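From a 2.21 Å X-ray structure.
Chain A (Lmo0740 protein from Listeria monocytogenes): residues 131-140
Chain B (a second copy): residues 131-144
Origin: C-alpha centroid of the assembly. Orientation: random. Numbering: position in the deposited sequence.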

ATOM      1  N   SER A 131      -4.151   9.422  -7.808  1.00 50.90           N
ATOM      2  CA  SER A 131      -4.810   8.128  -7.723  1.00 53.51           C
ATOM      3  C   SER A 131      -4.006   7.110  -6.912  1.00 47.08           C
ATOM      4  O   SER A 131      -4.569   6.384  -6.108  1.00 49.63           O
ATOM      5  CB  SER A 131      -5.029   7.546  -9.111  1.00 56.97           C
ATOM      6  OG  SER A 131      -5.414   8.565  -9.991  1.00 65.48           O
ATOM      7  N   ILE A 132      -2.705   7.062  -7.166  1.00 48.06           N
ATOM      8  CA  ILE A 132      -1.764   6.207  -6.449  1.00 50.45           C
ATOM      9  C   ILE A 132      -1.729   6.596  -4.986  1.00 45.50           C
ATOM     10  O   ILE A 132      -1.953   5.749  -4.128  1.00 52.89           O
ATOM     11  CB  ILE A 132      -0.333   6.351  -7.049  1.00 56.44           C
ATOM     12  CG1 ILE A 132      -0.263   5.876  -8.509  1.00 62.40           C
ATOM     13  CG2 ILE A 132       0.703   5.583  -6.255  1.00 57.24           C
ATOM     14  CD1 ILE A 132      -1.301   4.864  -8.899  1.00 64.60           C
ATOM     15  N   ALA A 133      -1.489   7.883  -4.729  1.00 43.58           N
ATOM     16  CA  ALA A 133      -1.482   8.465  -3.366  1.00 45.16           C
ATOM     17  C   ALA A 133      -2.681   8.030  -2.580  1.00 43.11           C
ATOM     18  O   ALA A 133      -2.557   7.605  -1.442  1.00 40.33           O
ATOM     19  CB  ALA A 133      -1.440   9.982  -3.446  1.00 49.76           C
ATOM     20  N   ASP A 134      -3.864   8.049  -3.197  1.00 45.16           N
ATOM     21  CA  ASP A 134      -5.061   7.615  -2.455  1.00 43.14           C
ATOM     22  C   ASP A 134      -5.059   6.118  -2.166  1.00 42.05           C
ATOM     23  O   ASP A 134      -5.586   5.698  -1.156  1.00 46.48           O
ATOM     24  CB  ASP A 134      -6.339   8.000  -3.199  1.00 47.16           C
ATOM     25  CG  ASP A 134      -6.566   9.498  -3.205  1.00 49.88           C
ATOM     26  OD1 ASP A 134      -5.988  10.191  -2.349  1.00 49.85           O
ATOM     27  OD2 ASP A 134      -7.332   9.986  -4.051  1.00 53.87           O
ATOM     28  N   VAL A 135      -4.455   5.306  -3.017  1.00 43.83           N
ATOM     29  CA  VAL A 135      -4.439   3.856  -2.734  1.00 44.07           C
ATOM     30  C   VAL A 135      -3.484   3.597  -1.578  1.00 42.58           C
ATOM     31  O   VAL A 135      -3.814   2.822  -0.672  1.00 40.91           O
ATOM     32  CB  VAL A 135      -4.035   3.008  -3.938  1.00 46.80           C
ATOM     33  CG1 VAL A 135      -3.920   1.535  -3.543  1.00 49.32           C
ATOM     34  CG2 VAL A 135      -5.106   3.130  -4.968  1.00 49.70           C
ATOM     35  N   PHE A 136      -2.338   4.266  -1.607  1.00 43.56           N
ATOM     36  CA  PHE A 136      -1.417   4.261  -0.469  1.00 49.48           C
ATOM     37  C   PHE A 136      -2.059   4.618   0.845  1.00 44.65           C
ATOM     38  O   PHE A 136      -1.878   3.909   1.842  1.00 44.62           O
ATOM     39  CB  PHE A 136      -0.286   5.225  -0.685  1.00 48.77           C
ATOM     40  CG  PHE A 136       0.691   4.759  -1.692  1.00 58.87           C
ATOM     41  CD1 PHE A 136       0.815   3.424  -1.995  1.00 63.27           C
ATOM     42  CD2 PHE A 136       1.497   5.656  -2.332  1.00 62.48           C
ATOM     43  CE1 PHE A 136       1.745   2.992  -2.931  1.00 82.71           C
ATOM     44  CE2 PHE A 136       2.428   5.227  -3.253  1.00 72.57           C
ATOM     45  CZ  PHE A 136       2.554   3.894  -3.557  1.00 70.87           C
ATOM     46  N   ALA A 137      -2.790   5.722   0.850  1.00 41.44           N
ATOM     47  CA  ALA A 137      -3.453   6.155   2.085  1.00 41.06           C
ATOM     48  C   ALA A 137      -4.389   5.047   2.559  1.00 41.81           C
ATOM     49  O   ALA A 137      -4.398   4.737   3.717  1.00 44.02           O
ATOM     50  CB  ALA A 137      -4.223   7.448   1.872  1.00 40.74           C
ATOM     51  N   ARG A 138      -5.129   4.394   1.651  1.00 41.60           N
ATOM     52  CA  ARG A 138      -6.022   3.326   2.085  1.00 38.89           C
ATOM     53  C   ARG A 138      -5.262   2.086   2.577  1.00 39.66           C
ATOM     54  O   ARG A 138      -5.663   1.429   3.524  1.00 41.71           O
ATOM     55  CB  ARG A 138      -6.985   2.986   0.973  1.00 44.16           C
ATOM     56  CG  ARG A 138      -7.923   4.137   0.625  1.00 48.55           C
ATOM     57  CD  ARG A 138      -8.547   3.901  -0.723  1.00 48.30           C
ATOM     58  NE  ARG A 138      -9.224   2.587  -0.654  1.00 54.74           N
ATOM     59  CZ  ARG A 138      -9.296   1.723  -1.656  1.00 47.36           C
ATOM     60  NH1 ARG A 138      -8.717   1.992  -2.810  1.00 48.22           N
ATOM     61  NH2 ARG A 138      -9.891   0.568  -1.469  1.00 51.06           N
ATOM     62  N   HIS A 139      -4.111   1.815   1.986  1.00 38.66           N
ATOM     63  CA  HIS A 139      -3.241   0.753   2.455  1.00 37.51           C
ATOM     64  C   HIS A 139      -2.792   0.999   3.907  1.00 39.73           C
ATOM     65  O   HIS A 139      -2.841   0.113   4.747  1.00 37.88           O
ATOM     66  CB  HIS A 139      -2.004   0.622   1.557  1.00 40.27           C
ATOM     67  CG  HIS A 139      -2.255   0.021   0.216  1.00 45.78           C
ATOM     68  ND1 HIS A 139      -1.266  -0.087  -0.744  1.00 53.15           N
ATOM     69  CD2 HIS A 139      -3.375  -0.480  -0.350  1.00 45.68           C
ATOM     70  CE1 HIS A 139      -1.758  -0.680  -1.816  1.00 51.65           C
ATOM     71  NE2 HIS A 139      -3.038  -0.918  -1.604  1.00 44.54           N
ATOM     72  N   TYR A 140      -2.333   2.203   4.191  1.00 42.16           N
ATOM     73  CA  TYR A 140      -1.953   2.570   5.546  1.00 42.64           C
ATOM     74  C   TYR A 140      -3.076   2.430   6.523  1.00 44.97           C
ATOM     75  O   TYR A 140      -2.868   1.962   7.611  1.00 47.17           O
ATOM     76  CB  TYR A 140      -1.450   3.997   5.573  1.00 49.29           C
ATOM     77  CG  TYR A 140      -0.010   4.075   5.212  1.00 52.33           C
ATOM     78  CD1 TYR A 140       0.979   3.822   6.177  1.00 66.79           C
ATOM     79  CD2 TYR A 140       0.375   4.385   3.953  1.00 57.71           C
ATOM     80  CE1 TYR A 140       2.330   3.872   5.854  1.00 68.50           C
ATOM     81  CE2 TYR A 140       1.710   4.442   3.597  1.00 63.24           C
ATOM     82  CZ  TYR A 140       2.686   4.187   4.546  1.00 63.74           C
ATOM     83  OH  TYR A 140       4.001   4.264   4.193  1.00 56.63           O
TER
ATOM     84  N   SER B 131       8.997   1.344  -9.177  1.00 50.90           N
ATOM     85  CA  SER B 131       9.235   1.704  -7.788  1.00 53.51           C
ATOM     86  C   SER B 131       7.958   1.674  -6.944  1.00 47.08           C
ATOM     87  O   SER B 131       7.974   1.182  -5.826  1.00 49.63           O
ATOM     88  CB  SER B 131       9.823   3.105  -7.690  1.00 56.97           C
ATOM     89  OG  SER B 131      10.752   3.295  -8.719  1.00 65.48           O
ATOM     90  N   ILE B 132       6.888   2.230  -7.493  1.00 48.06           N
ATOM     91  CA  ILE B 132       5.565   2.239  -6.874  1.00 50.45           C
ATOM     92  C   ILE B 132       5.066   0.818  -6.710  1.00 45.50           C
ATOM     93  O   ILE B 132       4.729   0.418  -5.601  1.00 52.89           O
ATOM     94  CB  ILE B 132       4.557   3.034  -7.756  1.00 56.44           C
ATOM     95  CG1 ILE B 132       4.941   4.517  -7.887  1.00 62.40           C
ATOM     96  CG2 ILE B 132       3.141   2.960  -7.222  1.00 57.24           C
ATOM     97  CD1 ILE B 132       5.768   5.061  -6.757  1.00 64.60           C
ATOM     98  N   ALA B 133       5.068   0.067  -7.813  1.00 43.58           N
ATOM     99  CA  ALA B 133       4.678  -1.362  -7.838  1.00 45.16           C
ATOM    100  C   ALA B 133       5.337  -2.127  -6.732  1.00 43.11           C
ATOM    101  O   ALA B 133       4.686  -2.875  -6.020  1.00 40.33           O
ATOM    102  CB  ALA B 133       5.041  -1.979  -9.179  1.00 49.76           C
ATOM    103  N   ASP B 134       6.632  -1.898  -6.507  1.00 45.16           N
ATOM    104  CA  ASP B 134       7.307  -2.624  -5.418  1.00 43.14           C
ATOM    105  C   ASP B 134       6.828  -2.185  -4.038  1.00 42.05           C
ATOM    106  O   ASP B 134       6.807  -2.985  -3.124  1.00 46.48           O
ATOM    107  CB  ASP B 134       8.825  -2.477  -5.514  1.00 47.16           C
ATOM    108  CG  ASP B 134       9.395  -3.214  -6.709  1.00 49.88           C
ATOM    109  OD1 ASP B 134       8.719  -4.121  -7.225  1.00 49.85           O
ATOM    110  OD2 ASP B 134      10.521  -2.900  -7.126  1.00 53.87           O
ATOM    111  N   VAL B 135       6.421  -0.938  -3.872  1.00 43.83           N
ATOM    112  CA  VAL B 135       5.943  -0.512  -2.540  1.00 44.07           C
ATOM    113  C   VAL B 135       4.586  -1.149  -2.284  1.00 42.58           C
ATOM    114  O   VAL B 135       4.341  -1.648  -1.178  1.00 40.91           O
ATOM    115  CB  VAL B 135       5.840   1.004  -2.390  1.00 46.80           C
ATOM    116  CG1 VAL B 135       5.228   1.369  -1.039  1.00 49.32           C
ATOM    117  CG2 VAL B 135       7.220   1.567  -2.442  1.00 49.70           C
ATOM    118  N   PHE B 136       3.740  -1.151  -3.307  1.00 43.56           N
ATOM    119  CA  PHE B 136       2.480  -1.897  -3.260  1.00 49.48           C
ATOM    120  C   PHE B 136       2.633  -3.339  -2.861  1.00 44.65           C
ATOM    121  O   PHE B 136       1.916  -3.823  -1.977  1.00 44.62           O
ATOM    122  CB  PHE B 136       1.792  -1.878  -4.595  1.00 48.77           C
ATOM    123  CG  PHE B 136       1.196  -0.566  -4.923  1.00 58.87           C
ATOM    124  CD1 PHE B 136       0.876   0.336  -3.936  1.00 63.27           C
ATOM    125  CD2 PHE B 136       0.944  -0.233  -6.223  1.00 62.48           C
ATOM    126  CE1 PHE B 136       0.304   1.560  -4.250  1.00 82.71           C
ATOM    127  CE2 PHE B 136       0.364   0.978  -6.535  1.00 72.57           C
ATOM    128  CZ  PHE B 136       0.044   1.879  -5.550  1.00 70.87           C
ATOM    129  N   ALA B 137       3.552  -4.028  -3.522  1.00 41.44           N
ATOM    130  CA  ALA B 137       3.773  -5.444  -3.206  1.00 41.06           C
ATOM    131  C   ALA B 137       4.153  -5.570  -1.733  1.00 41.81           C
ATOM    132  O   ALA B 137       3.640  -6.420  -1.062  1.00 44.02           O
ATOM    133  CB  ALA B 137       4.856  -6.043  -4.089  1.00 40.74           C
ATOM    134  N   ARG B 138       5.002  -4.675  -1.207  1.00 41.60           N
ATOM    135  CA  ARG B 138       5.370  -4.775   0.200  1.00 38.89           C
ATOM    136  C   ARG B 138       4.201  -4.442   1.140  1.00 39.66           C
ATOM    137  O   ARG B 138       4.034  -5.048   2.185  1.00 41.71           O
ATOM    138  CB  ARG B 138       6.572  -3.903   0.474  1.00 44.16           C
ATOM    139  CG  ARG B 138       7.821  -4.361  -0.270  1.00 48.55           C
ATOM    140  CD  ARG B 138       8.837  -3.253  -0.298  1.00 48.30           C
ATOM    141  NE  ARG B 138       9.094  -2.876   1.109  1.00 54.74           N
ATOM    142  CZ  ARG B 138       9.332  -1.640   1.527  1.00 47.36           C
ATOM    143  NH1 ARG B 138       9.327  -0.636   0.672  1.00 48.22           N
ATOM    144  NH2 ARG B 138       9.508  -1.416   2.808  1.00 51.06           N
ATOM    145  N   HIS B 139       3.339  -3.532   0.722  1.00 38.66           N
ATOM    146  CA  HIS B 139       2.124  -3.234   1.458  1.00 37.51           C
ATOM    147  C   HIS B 139       1.226  -4.478   1.582  1.00 39.73           C
ATOM    148  O   HIS B 139       0.730  -4.802   2.651  1.00 37.88           O
ATOM    149  CB  HIS B 139       1.337  -2.104   0.782  1.00 40.27           C
ATOM    150  CG  HIS B 139       1.929  -0.744   0.925  1.00 45.78           C
ATOM    151  ND1 HIS B 139       1.392   0.367   0.302  1.00 53.15           N
ATOM    152  CD2 HIS B 139       3.022  -0.303   1.587  1.00 45.68           C
ATOM    153  CE1 HIS B 139       2.097   1.436   0.625  1.00 51.65           C
ATOM    154  NE2 HIS B 139       3.098   1.051   1.394  1.00 44.54           N
ATOM    155  N   TYR B 140       1.001  -5.160   0.474  1.00 42.16           N
ATOM    156  CA  TYR B 140       0.231  -6.394   0.488  1.00 42.64           C
ATOM    157  C   TYR B 140       0.820  -7.439   1.380  1.00 44.97           C
ATOM    158  O   TYR B 140       0.103  -8.103   2.078  1.00 47.17           O
ATOM    159  CB  TYR B 140       0.121  -6.948  -0.917  1.00 49.29           C
ATOM    160  CG  TYR B 140      -1.003  -6.324  -1.663  1.00 52.33           C
ATOM    161  CD1 TYR B 140      -2.316  -6.792  -1.492  1.00 66.79           C
ATOM    162  CD2 TYR B 140      -0.785  -5.296  -2.516  1.00 57.71           C
ATOM    163  CE1 TYR B 140      -3.382  -6.209  -2.167  1.00 68.50           C
ATOM    164  CE2 TYR B 140      -1.823  -4.692  -3.202  1.00 63.24           C
ATOM    165  CZ  TYR B 140      -3.119  -5.149  -3.029  1.00 63.74           C
ATOM    166  OH  TYR B 140      -4.135  -4.562  -3.722  1.00 56.63           O
ATOM    167  N   ALA B 141       2.125  -7.589   1.374  1.00 42.82           N
ATOM    168  CA  ALA B 141       2.730  -8.584   2.238  1.00 45.73           C
ATOM    169  C   ALA B 141       2.395  -8.264   3.690  1.00 47.40           C
ATOM    170  O   ALA B 141       1.947  -9.132   4.453  1.00 55.12           O
ATOM    171  CB  ALA B 141       4.229  -8.645   2.001  1.00 43.36           C
ATOM    172  N   LEU B 142       2.442  -6.980   4.025  1.00 45.15           N
ATOM    173  CA  LEU B 142       2.130  -6.558   5.369  1.00 43.27           C
ATOM    174  C   LEU B 142       0.714  -6.772   5.743  1.00 39.60           C
ATOM    175  O   LEU B 142       0.428  -7.138   6.920  1.00 39.30           O
ATOM    176  CB  LEU B 142       2.488  -5.098   5.610  1.00 44.41           C
ATOM    177  CG  LEU B 142       3.999  -4.983   5.688  1.00 50.17           C
ATOM    178  CD1 LEU B 142       4.376  -3.537   5.516  1.00 55.47           C
ATOM    179  CD2 LEU B 142       4.495  -5.481   7.011  1.00 54.26           C
ATOM    180  N   LEU B 143      -0.189  -6.513   4.807  1.00 38.12           N
ATOM    181  CA  LEU B 143      -1.615  -6.778   5.088  1.00 39.71           C
ATOM    182  C   LEU B 143      -1.846  -8.247   5.508  1.00 35.69           C
ATOM    183  O   LEU B 143      -2.773  -8.567   6.261  1.00 38.46           O
ATOM    184  CB  LEU B 143      -2.492  -6.415   3.896  1.00 40.70           C
ATOM    185  CG  LEU B 143      -2.592  -4.912   3.527  1.00 42.95           C
ATOM    186  CD1 LEU B 143      -3.387  -4.761   2.240  1.00 46.42           C
ATOM    187  CD2 LEU B 143      -3.282  -4.120   4.610  1.00 42.81           C
ATOM    188  N   GLY B 144      -1.005  -9.147   5.044  1.00 39.26           N
ATOM    189  CA  GLY B 144      -1.120 -10.554   5.465  1.00 42.03           C
ATOM    190  C   GLY B 144      -0.914 -10.781   6.961  1.00 41.59           C
ATOM    191  O   GLY B 144      -1.178 -11.879   7.485  1.00 44.00           O
TER
HETATM  192  O   HOH W   1      -4.273  -1.986  -3.921  1.00 52.02           O
HETATM  193  O   HOH W   2       4.827   3.219   1.976  1.00 52.02           O

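How do the two helices begin their contact? They run nearly parallel, at 20°, in matching register, so Ile132, Phe136 and His139 each face their own copies. Ile132(A) points toward chain B, and its CG2 lies 3.7 Å from CG2 of Ile132(B) and 3.8 Å from CZ of Phe136(B). A branched apolar side chain suits this buried, apolar spot.

What comes next along the helix? Val135(A) adds a lighter contact, CG1 to CE1 of Phe136(B) at 4.3 Å. Phe136(A) leaves its backbone sideways, but its ring swings inward, among Ile132(B), Val135(B), Phe136(B) and His139(B); Phe136(B) does the same in return. The axes come no closer than 10.8 Å, and the rings reach across that gap. The two phenylalanines are modelled too close for their spacing to be trusted.

Where does polarity enter? His139(A), with 103 Å² covered, the most here, points toward its copy, and ND1 of His139(A) hydrogen-bonds ND1 of His139(B) at 2.9 Å, so one ring must donate and the other accept. The rings meet rim to rim, almost perpendicular.

What satisfies the other imidazole nitrogens? Water 1 bridges NE2 of His139(A) (2.8 Å) and OH of Tyr140(B) (2.6 Å). Imidazole thus offers one nitrogen to its copy and one to water. Tyr140(A), whose long ring carries a hydroxyl out, mirrors this: water 2 lies 2.6 Å from OH of Tyr140(A) and 2.8 Å from NE2 of His139(B).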